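Local coordinates for L-cysteine S-thiosulfotransferase subunit SoxA (Paracoccus denitrificans, PDB 2C1D), which forms, as the diheme subunit of the SoxAX cytochrome complex, a heterodisulfide between thiosulfate and a cysteine of the sulfur carrier SoxYZ, at residues 45-48 / 49-53; 162-165 / 166-169; 239-242 / 243-246; 256-259 / 260-263. All coordinates share one frame; numbering follows the deposited sequence.

Interaction 1 (45-48 / 49-53); sequences STRD and LERDD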
loop_
_atom_site.group_PDB
_atom_site.type_symbol
_atom_site.label_atom_id
_atom_site.label_comp_id
_atom_site.label_asym_id
_atom_site.label_seq_id
_atom_site.Cartn_x
_atom_site.Cartn_y
_atom_site.Cartn_z
ATOM N N SER A 45 -6.579 3.722 20.169
ATOM C CA SER A 45 -7.632 2.723 20.313
ATOM C C SER A 45 -7.350 1.520 19.383
ATOM O O SER A 45 -7.623 0.374 19.742
ATOM C CB SER A 45 -9.032 3.321 20.097
ATOM O OG SER A 45 -9.558 3.040 18.806
ATOM N N THR A 46 -6.767 1.769 18.212
ATOM C CA THR A 46 -6.434 0.664 17.307
ATOM C C THR A 46 -5.172 -0.077 17.812
ATOM O O THR A 46 -5.116 -1.301 17.782
ATOM C CB THR A 46 -6.215 1.191 15.895
ATOM O OG1 THR A 46 -7.407 1.838 15.431
ATOM C CG2 THR A 46 -5.973 0.038 14.923
ATOM N N ARG A 47 -4.184 0.676 18.293
ATOM C CA ARG A 47 -2.960 0.099 18.857
ATOM C C ARG A 47 -3.318 -0.841 20.008
ATOM O O ARG A 47 -2.740 -1.912 20.142
ATOM C CB ARG A 47 -1.999 1.197 19.343
ATOM C CG ARG A 47 -1.320 1.968 18.214
ATOM C CD ARG A 47 -0.021 2.669 18.577
ATOM N NE ARG A 47 -0.083 3.380 19.855
ATOM C CZ ARG A 47 -0.611 4.605 20.030
ATOM N NH1 ARG A 47 -1.174 5.270 19.023
ATOM N NH2 ARG A 47 -0.582 5.169 21.239
ATOM N N ASP A 48 -4.314 -0.442 20.806
ATOM C CA ASP A 48 -4.722 -1.236 21.972
ATOM C C ASP A 48 -5.280 -2.600 21.561
ATOM O O ASP A 48 -5.133 -3.568 22.297
ATOM C CB ASP A 48 -5.736 -0.461 22.845
ATOM C CG ASP A 48 -5.058 0.578 23.754
ATOM O OD1 ASP A 48 -5.746 1.277 24.564
ATOM O OD2 ASP A 48 -3.830 0.776 23.778
ATOM N N LEU A 49 -5.900 -2.680 20.384
ATOM C CA LEU A 49 -6.436 -3.960 19.908
ATOM C C LEU A 49 -5.380 -5.039 19.686
ATOM O O LEU A 49 -5.700 -6.210 19.660
ATOM C CB LEU A 49 -7.212 -3.771 18.623
ATOM C CG LEU A 49 -8.437 -2.885 18.803
ATOM C CD1 LEU A 49 -9.061 -2.690 17.465
ATOM C CD2 LEU A 49 -9.414 -3.518 19.793
ATOM N N GLU A 50 -4.130 -4.652 19.518
ATOM C CA GLU A 50 -3.069 -5.640 19.294
ATOM C C GLU A 50 -2.344 -6.002 20.592
ATOM O O GLU A 50 -1.551 -6.962 20.607
ATOM C CB GLU A 50 -2.085 -5.115 18.248
ATOM C CG GLU A 50 -1.137 -6.162 17.722
ATOM C CD GLU A 50 -0.413 -5.753 16.445
ATOM O OE1 GLU A 50 0.680 -6.312 16.205
ATOM O OE2 GLU A 50 -0.919 -4.898 15.672
ATOM N N ARG A 51 -2.595 -5.223 21.663
ATOM C CA ARG A 51 -1.858 -5.345 22.934
ATOM C C ARG A 51 -2.175 -6.577 23.742
ATOM O O ARG A 51 -1.414 -6.911 24.644
ATOM C CB ARG A 51 -2.120 -4.183 23.888
ATOM C CG ARG A 51 -1.652 -2.894 23.385
ATOM C CD ARG A 51 -1.862 -1.724 24.351
ATOM N NE ARG A 51 -0.565 -1.106 24.359
ATOM C CZ ARG A 51 -0.228 0.027 23.827
ATOM N NH1 ARG A 51 -1.098 0.886 23.341
ATOM N NH2 ARG A 51 1.045 0.334 23.876
ATOM N N ASP A 52 -3.314 -7.202 23.482
ATOM C CA ASP A 52 -3.564 -8.493 24.082
ATOM C C ASP A 52 -4.500 -9.377 23.288
ATOM O O ASP A 52 -5.453 -8.925 22.653
ATOM C CB ASP A 52 -4.075 -8.336 25.498
ATOM C CG ASP A 52 -5.416 -7.769 25.533
ATOM O OD1 ASP A 52 -5.528 -6.547 25.312
ATOM O OD2 ASP A 52 -6.414 -8.498 25.720
ATOM N N ASP A 53 -4.221 -10.669 23.358
ATOM C CA ASP A 53 -4.903 -11.644 22.540
ATOM C C ASP A 53 -6.384 -11.714 22.793
ATOM O O ASP A 53 -7.134 -12.040 21.878
ATOM C CB ASP A 53 -4.287 -13.018 22.770
ATOM C CG ASP A 53 -2.872 -13.125 22.192
ATOM O OD1 ASP A 53 -2.445 -12.214 21.453
ATOM O OD2 ASP A 53 -2.125 -14.080 22.443
#
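Asp48 and Arg51 form a salt bridge across a type I beta turn, where the short helix 44-48 runs out into the loop leading to helix 59-70. The bond runs from Arg51 NH1 to Asp48 OD2 at 2.8 Å. It is fairly straight, 161° at the hydrogen. The carboxylate oxygen lies at the edge of the guanidinium, near its plane, and is met nearly along its own C-O axis. The two flat groups are steeply turned, 71° between planes, and this is a one-oxygen grip. Arg51 CD also lies alongside OD2. Arg51 sets off with CG anti to its carbonyl carbon (chi1 -64°), then bends at chi3, which swings NH1 back over the turn to Asp48. In the backbone, Arg51 N bonds to Asp48 O at 3.1 Å and closes the turn. Glu50 N bonds to Arg47 O, also at 3.1 Å. Leu49 N reaches Thr46 O only weakly. Leu49 lays its CG 3.5 Å from Ser45 O. The other arginine, Arg47, is close, with its NE 4.4 Å from Arg51 NH1. Arg47 NH1 bonds to the backbone O of Arg42. Asp5 forms salt bridges with both arginines, so their like charges are probably balanced. Were Arg51 cut back to alanine, Asp48 OD2 would probably lose its charged mate and Asp5 one of its two arginine partners. The same segment carries Asp52, which binds a zinc ion with Asp55. Towards the chain interior, Leu49 packs on Val262 and Glu50 on Ser261, both of strand 261-263, while Glu50 also touches Leu7 of strand 7-9.

Interaction 2 (162-165 / 166-169); sequences WEHG and KEIY. With ZN (zinc ion), chain K.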
loop_
_atom_site.group_PDB
_atom_site.type_symbol
_atom_site.label_atom_id
_atom_site.label_comp_id
_atom_site.label_asym_id
_atom_site.label_seq_id
_atom_site.Cartn_x
_atom_site.Cartn_y
_atom_site.Cartn_z
ATOM N N TRP A 162 14.812 -10.689 -5.410
ATOM C CA TRP A 162 14.755 -9.500 -4.563
ATOM C C TRP A 162 14.892 -8.250 -5.420
ATOM O O TRP A 162 14.164 -7.261 -5.253
ATOM C CB TRP A 162 15.879 -9.600 -3.521
ATOM C CG TRP A 162 15.957 -8.524 -2.512
ATOM C CD1 TRP A 162 15.321 -8.480 -1.306
ATOM C CD2 TRP A 162 16.784 -7.351 -2.570
ATOM N NE1 TRP A 162 15.683 -7.345 -0.631
ATOM C CE2 TRP A 162 16.577 -6.634 -1.381
ATOM C CE3 TRP A 162 17.661 -6.826 -3.523
ATOM C CZ2 TRP A 162 17.197 -5.421 -1.121
ATOM C CZ3 TRP A 162 18.300 -5.638 -3.265
ATOM C CH2 TRP A 162 18.068 -4.941 -2.064
ATOM N N GLU A 163 15.836 -8.292 -6.343
ATOM C CA GLU A 163 16.035 -7.208 -7.304
ATOM C C GLU A 163 14.792 -6.964 -8.168
ATOM O O GLU A 163 14.464 -5.835 -8.472
ATOM C CB GLU A 163 17.226 -7.520 -8.238
ATOM C CG GLU A 163 18.609 -7.332 -7.628
ATOM C CD GLU A 163 18.950 -5.902 -7.239
ATOM O OE1 GLU A 163 18.338 -4.913 -7.725
ATOM O OE2 GLU A 163 19.871 -5.763 -6.407
ATOM N N HIS A 164 14.116 -8.025 -8.558
ATOM C CA HIS A 164 12.897 -7.905 -9.365
ATOM C C HIS A 164 11.820 -7.197 -8.527
ATOM O O HIS A 164 11.105 -6.360 -9.046
ATOM C CB HIS A 164 12.428 -9.286 -9.839
ATOM C CG HIS A 164 11.611 -9.252 -11.090
ATOM N ND1 HIS A 164 12.142 -8.908 -12.314
ATOM C CD2 HIS A 164 10.308 -9.526 -11.309
ATOM C CE1 HIS A 164 11.194 -8.963 -13.234
ATOM N NE2 HIS A 164 10.073 -9.336 -12.649
ATOM N N GLY A 165 11.732 -7.520 -7.227
ATOM C CA GLY A 165 10.786 -6.869 -6.340
ATOM C C GLY A 165 11.161 -5.416 -6.092
ATOM O O GLY A 165 10.296 -4.539 -6.042
ATOM N N LYS A 166 12.456 -5.146 -5.955
ATOM C CA LYS A 166 12.922 -3.788 -5.749
ATOM C C LYS A 166 12.459 -2.900 -6.905
ATOM O O LYS A 166 11.959 -1.801 -6.687
ATOM C CB LYS A 166 14.462 -3.729 -5.612
ATOM C CG LYS A 166 14.989 -2.330 -5.350
ATOM C CD LYS A 166 16.537 -2.265 -5.429
ATOM C CE LYS A 166 17.048 -0.817 -5.512
ATOM N NZ LYS A 166 18.525 -0.818 -5.274
ATOM N N GLU A 167 12.628 -3.381 -8.133
ATOM C CA GLU A 167 12.221 -2.603 -9.306
ATOM C C GLU A 167 10.719 -2.229 -9.250
ATOM O O GLU A 167 10.350 -1.090 -9.523
ATOM C CB GLU A 167 12.572 -3.371 -10.598
ATOM C CG GLU A 167 12.592 -2.510 -11.853
ATOM C CD GLU A 167 12.444 -3.300 -13.144
ATOM O OE1 GLU A 167 12.646 -4.546 -13.149
ATOM O OE2 GLU A 167 12.110 -2.659 -14.173
ATOM N N ILE A 168 9.875 -3.194 -8.894
ATOM C CA ILE A 168 8.430 -2.979 -8.756
ATOM C C ILE A 168 8.186 -1.896 -7.709
ATOM O O ILE A 168 7.420 -0.977 -7.958
ATOM C CB ILE A 168 7.703 -4.329 -8.384
ATOM C CG1 ILE A 168 7.872 -5.325 -9.527
ATOM C CG2 ILE A 168 6.205 -4.122 -8.023
ATOM C CD1 ILE A 168 7.406 -6.735 -9.223
ATOM N N TYR A 169 8.885 -1.985 -6.564
ATOM C CA TYR A 169 8.695 -1.077 -5.427
ATOM C C TYR A 169 8.863 0.390 -5.807
ATOM O O TYR A 169 8.130 1.254 -5.307
ATOM C CB TYR A 169 9.668 -1.402 -4.261
ATOM C CG TYR A 169 9.190 -0.829 -2.938
ATOM C CD1 TYR A 169 8.257 -1.502 -2.188
ATOM C CD2 TYR A 169 9.644 0.404 -2.470
ATOM C CE1 TYR A 169 7.772 -0.994 -1.006
ATOM C CE2 TYR A 169 9.156 0.941 -1.265
ATOM C CZ TYR A 169 8.200 0.230 -0.545
ATOM O OH TYR A 169 7.691 0.711 0.646
HETATM ZN ZN ZN K . 8.310 -9.540 -13.732
HETATM O O HOH W 1 19.256 -2.486 -7.504
HETATM O O HOH W 2 10.607 -5.977 -12.010
#
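His164 O takes two donors: a water and the backbone N of Ile168. The water gives one hydrogen to His164 O at 3.0 Å and the other to Glu167 OE1 at 2.7 Å. The N-H of Ile168 reaches His164 O at 3.4 Å, a weak bond. The same water sits over the centre of one face of the His164 imidazole, 3.2 Å above its plane. It therefore ties the carboxylate of Glu167 to the helix backbone beside the ring. The His164 imidazole also binds a zinc ion through NE2, at 2.1 Å, with Asp240 the other ligand from this chain. Its CG stands anti to the backbone N (chi1 -155°), which carries the ring out from the helix to the ion. A second water joins Glu163 and Lys166, which lie side by side and point the same way. It donates to Glu163 OE1 at 2.6 Å and accepts from Lys166 NZ at 2.9 Å. The charged atoms themselves, Glu163 OE1 and Lys166 NZ, stay 4.8 Å apart, so the water mediates their pairing. The extended lysine chain passes alongside the carboxylate. Backbone bonds of the i to i+4 type hold the turns, among them Tyr169 N to Gly165 O. These residues belong to helix 159-170. Trp162 meets Tyr247 edge-to-face and bonds through NE1 to Ser250 OG, both on helix 239-251. Tyr169 packs on Val248 of that helix and on Cys180 and His184 of helix 180-184, which hold a heme.

Interaction 3 (239-242 / 243-246); sequences DDFK and ALEL. With ZN (zinc ion), chain K.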
loop_
_atom_site.group_PDB
_atom_site.type_symbol
_atom_site.label_atom_id
_atom_site.label_comp_id
_atom_site.label_asym_id
_atom_site.label_seq_id
_atom_site.Cartn_x
_atom_site.Cartn_y
_atom_site.Cartn_z
ATOM N N ASP A 239 4.129 -14.280 -9.871
ATOM C CA ASP A 239 5.584 -14.250 -9.724
ATOM C C ASP A 239 6.089 -12.867 -9.314
ATOM O O ASP A 239 6.926 -12.739 -8.423
ATOM C CB ASP A 239 6.270 -14.704 -11.034
ATOM C CG ASP A 239 5.925 -16.145 -11.397
ATOM O OD1 ASP A 239 5.365 -16.848 -10.510
ATOM O OD2 ASP A 239 6.132 -16.667 -12.539
ATOM N N ASP A 240 5.568 -11.833 -9.953
ATOM C CA ASP A 240 6.013 -10.469 -9.658
ATOM C C ASP A 240 5.620 -10.045 -8.214
ATOM O O ASP A 240 6.385 -9.363 -7.531
ATOM C CB ASP A 240 5.456 -9.495 -10.691
ATOM C CG ASP A 240 6.414 -9.236 -11.900
ATOM O OD1 ASP A 240 7.125 -10.098 -12.513
ATOM O OD2 ASP A 240 6.477 -8.183 -12.455
ATOM N N PHE A 241 4.442 -10.453 -7.747
ATOM C CA PHE A 241 4.016 -10.120 -6.372
ATOM C C PHE A 241 4.696 -11.021 -5.329
ATOM O O PHE A 241 4.807 -10.636 -4.165
ATOM C CB PHE A 241 2.489 -10.139 -6.224
ATOM C CG PHE A 241 1.803 -8.800 -6.479
ATOM C CD1 PHE A 241 0.433 -8.717 -6.376
ATOM C CD2 PHE A 241 2.514 -7.635 -6.839
ATOM C CE1 PHE A 241 -0.231 -7.531 -6.598
ATOM C CE2 PHE A 241 1.840 -6.434 -7.069
ATOM C CZ PHE A 241 0.496 -6.377 -6.938
ATOM N N LYS A 242 5.147 -12.212 -5.733
ATOM C CA LYS A 242 5.977 -13.052 -4.857
ATOM C C LYS A 242 7.319 -12.379 -4.670
ATOM O O LYS A 242 7.836 -12.279 -3.548
ATOM C CB LYS A 242 6.218 -14.431 -5.459
ATOM C CG LYS A 242 5.045 -15.352 -5.496
ATOM C CD LYS A 242 5.529 -16.748 -5.798
ATOM C CE LYS A 242 4.445 -17.629 -6.374
ATOM N NZ LYS A 242 5.103 -18.999 -6.635
ATOM N N ALA A 243 7.879 -11.871 -5.764
ATOM C CA ALA A 243 9.105 -11.084 -5.691
ATOM C C ALA A 243 8.955 -9.806 -4.862
ATOM O O ALA A 243 9.820 -9.475 -4.062
ATOM C CB ALA A 243 9.633 -10.751 -7.091
ATOM N N LEU A 244 7.842 -9.109 -5.020
ATOM C CA LEU A 244 7.551 -7.925 -4.237
ATOM C C LEU A 244 7.435 -8.289 -2.755
ATOM O O LEU A 244 7.925 -7.564 -1.922
ATOM C CB LEU A 244 6.229 -7.286 -4.719
ATOM C CG LEU A 244 5.790 -5.981 -4.085
ATOM C CD1 LEU A 244 6.870 -4.896 -4.216
ATOM C CD2 LEU A 244 4.457 -5.507 -4.712
ATOM N N GLU A 245 6.770 -9.399 -2.436
ATOM C CA GLU A 245 6.635 -9.815 -1.035
ATOM C C GLU A 245 8.002 -10.102 -0.398
ATOM O O GLU A 245 8.230 -9.790 0.780
ATOM C CB GLU A 245 5.676 -11.027 -0.856
ATOM C CG GLU A 245 5.429 -11.345 0.614
ATOM C CD GLU A 245 4.335 -12.367 0.887
ATOM O OE1 GLU A 245 4.476 -13.150 1.862
ATOM O OE2 GLU A 245 3.330 -12.384 0.166
ATOM N N LEU A 246 8.911 -10.681 -1.170
ATOM C CA LEU A 246 10.289 -10.925 -0.714
ATOM C C LEU A 246 11.005 -9.619 -0.432
ATOM O O LEU A 246 11.628 -9.450 0.624
ATOM C CB LEU A 246 11.083 -11.718 -1.770
ATOM C CG LEU A 246 12.597 -11.918 -1.573
ATOM C CD1 LEU A 246 12.921 -12.810 -0.353
ATOM C CD2 LEU A 246 13.213 -12.505 -2.831
HETATM ZN ZN ZN K . 8.310 -9.540 -13.732
#
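The first two turns of helix 239-251 are regular, with each N-H from Ala243 to Leu246 bonded four residues back to Asp239 through Lys242, as in Ala243 N to Asp239 O at 3.0 Å. On one flank the side chains of Phe241 and Leu244 run side by side. Leu244 CD2 touches Phe241 CD2 and CE2, both at 3.6 Å, meeting the ring obliquely. The leucine reaches it because CG is turned anti to the backbone N (chi1 -176°). The ring of Phe241 also meets Phe234 and packs on Gln219 and Val223 of helix 218-223. Asp240 binds a zinc ion. Its OD1 is the near ligand at 1.8 Å from the zinc, a short value, and Asp240 OD2 lies farther from the ion, at 2.6 Å. Lys242 reaches away with an extended chain to a salt bridge with Asp112. Leu246 packs on Trp162, and Leu244, close to a heme, packs on Ile168. Two kinds of chemistry thus join this helix to helix 159-170: apolar contacts, and beside them the zinc that links Asp240 to His164. Phe241 turns instead to helix 218-223.

Interaction 4 (256-259 / 260-263); sequences SVEG and VSVR. With HEC (heme c), chain J.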
loop_
_atom_site.group_PDB
_atom_site.type_symbol
_atom_site.label_atom_id
_atom_site.label_comp_id
_atom_site.label_asym_id
_atom_site.label_seq_id
_atom_site.Cartn_x
_atom_site.Cartn_y
_atom_site.Cartn_z
ATOM N N SER A 256 9.998 -7.400 14.728
ATOM C CA SER A 256 9.409 -8.677 15.065
ATOM C C SER A 256 8.232 -9.041 14.157
ATOM O O SER A 256 7.428 -8.207 13.698
ATOM C CB SER A 256 8.907 -8.726 16.523
ATOM O OG SER A 256 9.925 -8.429 17.469
ATOM N N VAL A 257 8.095 -10.328 13.953
ATOM C CA VAL A 257 6.860 -10.875 13.469
ATOM C C VAL A 257 5.789 -10.554 14.519
ATOM O O VAL A 257 5.901 -10.983 15.662
ATOM C CB VAL A 257 6.985 -12.390 13.283
ATOM C CG1 VAL A 257 5.671 -12.971 12.911
ATOM C CG2 VAL A 257 7.995 -12.711 12.193
ATOM N N GLU A 258 4.744 -9.835 14.129
ATOM C CA GLU A 258 3.662 -9.494 15.061
ATOM C C GLU A 258 2.709 -10.667 15.315
ATOM O O GLU A 258 2.029 -10.692 16.348
ATOM C CB GLU A 258 2.925 -8.230 14.591
ATOM C CG GLU A 258 3.870 -7.025 14.631
ATOM C CD GLU A 258 3.284 -5.694 14.194
ATOM O OE1 GLU A 258 2.059 -5.463 14.268
ATOM O OE2 GLU A 258 4.096 -4.822 13.805
ATOM N N GLY A 259 2.714 -11.651 14.416
ATOM C CA GLY A 259 1.779 -12.768 14.443
ATOM C C GLY A 259 0.586 -12.431 13.594
ATOM O O GLY A 259 0.578 -12.697 12.405
ATOM N N VAL A 260 -0.431 -11.836 14.210
ATOM C CA VAL A 260 -1.555 -11.272 13.471
ATOM C C VAL A 260 -1.819 -9.870 13.996
ATOM O O VAL A 260 -2.127 -9.683 15.177
ATOM C CB VAL A 260 -2.870 -12.127 13.555
ATOM C CG1 VAL A 260 -2.813 -13.328 12.624
ATOM C CG2 VAL A 260 -3.203 -12.544 14.999
ATOM N N SER A 261 -1.658 -8.877 13.123
ATOM C CA SER A 261 -1.701 -7.493 13.541
ATOM C C SER A 261 -3.102 -6.934 13.364
ATOM O O SER A 261 -3.951 -7.575 12.759
ATOM C CB SER A 261 -0.686 -6.657 12.761
ATOM O OG SER A 261 -1.129 -6.396 11.458
ATOM N N VAL A 262 -3.348 -5.762 13.946
ATOM C CA VAL A 262 -4.613 -5.033 13.730
ATOM C C VAL A 262 -4.310 -3.660 13.149
ATOM O O VAL A 262 -3.463 -2.927 13.668
ATOM C CB VAL A 262 -5.421 -4.862 15.038
ATOM C CG1 VAL A 262 -6.752 -4.193 14.763
ATOM C CG2 VAL A 262 -5.641 -6.236 15.702
ATOM N N ARG A 263 -4.997 -3.338 12.062
ATOM C CA ARG A 263 -4.838 -2.060 11.351
ATOM C C ARG A 263 -6.236 -1.550 10.961
ATOM O O ARG A 263 -7.219 -2.283 11.146
ATOM C CB ARG A 263 -3.968 -2.282 10.099
ATOM C CG ARG A 263 -2.573 -2.819 10.395
ATOM C CD ARG A 263 -1.614 -1.783 10.924
ATOM N NE ARG A 263 -0.275 -2.330 11.111
ATOM C CZ ARG A 263 0.138 -2.961 12.204
ATOM N NH1 ARG A 263 1.364 -3.454 12.232
ATOM N NH2 ARG A 263 -0.662 -3.108 13.263
HETATM FE FE HEC J . 0.465 1.260 0.480
HETATM C CHA HEC J . -0.949 0.600 3.520
HETATM C CHB HEC J . 2.263 -1.688 0.770
HETATM C CHC HEC J . 1.779 1.782 -2.585
HETATM C CHD HEC J . -0.903 4.369 0.430
HETATM N NA HEC J . 0.626 -0.270 1.910
HETATM C C1A HEC J . -0.055 -0.330 3.090
HETATM C C2A HEC J . 0.354 -1.519 3.788
HETATM C C3A HEC J . 1.251 -2.154 3.004
HETATM C C4A HEC J . 1.439 -1.372 1.815
HETATM C CMA HEC J . 1.971 -3.473 3.278
HETATM C CAA HEC J . -0.151 -1.981 5.177
HETATM C CBA HEC J . 0.895 -1.598 6.239
HETATM C CGA HEC J . 0.488 -2.094 7.621
HETATM O O1A HEC J . 1.256 -1.846 8.579
HETATM O O2A HEC J . -0.613 -2.719 7.780
HETATM N NB HEC J . 1.744 0.262 -0.661
HETATM C C1B HEC J . 2.345 -0.960 -0.403
HETATM C C2B HEC J . 3.030 -1.388 -1.583
HETATM C C3B HEC J . 2.916 -0.435 -2.501
HETATM C C4B HEC J . 2.083 0.599 -1.952
HETATM C CMB HEC J . 3.849 -2.677 -1.687
HETATM C CAB HEC J . 3.502 -0.464 -3.929
HETATM C CBB HEC J . 3.011 -1.525 -4.641
HETATM N NC HEC J . 0.448 2.818 -0.845
HETATM C C1C HEC J . 1.081 2.833 -2.048
HETATM C C2C HEC J . 0.801 4.090 -2.714
HETATM C C3C HEC J . 0.052 4.828 -1.872
HETATM C C4C HEC J . -0.161 4.014 -0.682
HETATM C CMC HEC J . 1.354 4.415 -4.119
HETATM C CAC HEC J . -0.554 6.270 -1.970
HETATM C CBC HEC J . -1.122 6.786 -3.069
HETATM N ND HEC J . -0.716 2.288 1.731
HETATM C C1D HEC J . -1.182 3.587 1.508
HETATM C C2D HEC J . -2.036 3.995 2.606
HETATM C C3D HEC J . -2.055 2.817 3.550
HETATM C C4D HEC J . -1.214 1.816 2.933
HETATM C CMD HEC J . -2.778 5.330 2.796
HETATM C CAD HEC J . -2.770 2.714 4.918
HETATM C CBD HEC J . -1.930 3.491 5.950
HETATM C CGD HEC J . -0.623 2.800 6.285
HETATM O O1D HEC J . 0.435 3.067 5.673
HETATM O O2D HEC J . -0.588 1.959 7.186
HETATM O O HOH W 3 -0.405 -11.141 17.257
#
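Glu258, Gly259 and Val260 make the bend that leads into strand 261-263, and Glu258 reaches across it to Arg263. Glu258 OE1 takes the N-H of Arg263 NH1 at 2.9 Å, forming a salt bridge. The oxygen is met on its syn side, 28° out of the carboxylate plane, and lies near the guanidinium plane. Arg263 bends at chi2 (-77°), which turns the guanidinium back beside the strand, where Arg263 NH2 bonds to Val262 O at 2.8 Å. Arg263 NE bonds to the heme propionate oxygen O1A at 3.0 Å, and NH2 also pairs with Glu50 OE2, so four acceptors around the guanidinium fix its rotation. Ser261 OG, itself bonded to Gly204 O, lies over one face, 3.7 Å above the plane. Shortening Arg263 to alanine is likely to leave Glu258 OE1 and the propionate without the cation they share. A CB on Gly259 would crowd Val260 N and, at these backbone angles, press on Glu258 O. Val260 CG1 lies 3.5 Å from Gly259 O. A water donates to Glu258 O (2.6 Å) and accepts from Val260 N. Glu258 OE2 bonds to Ser37. Strand 261-263 runs parallel to strand 207-209, and Val260 packs on helices 59-70 and 132-143.

Interaction 4 is wholly buried; the other three are partly buried and each holds a zinc ligand. Interactions 2 and 3 form a pair: helices 159-170 and 239-251 pack together, and one zinc ion joins them through His164 and Asp240. Waters serve the exposed side of interaction 2, while apolar contacts mark interaction 3. Interactions 1 and 4 meet in another region, where Glu50 OE2 pairs with Arg263 NH2 at 3.0 Å and Leu49 packs on Val262. Both are built on arginine-carboxylate salt bridges, but that of interaction 1 braces a turn, whereas that of interaction 4 extends to a heme propionate. Centres of interactions 1 and 2 lie about 33 Å apart.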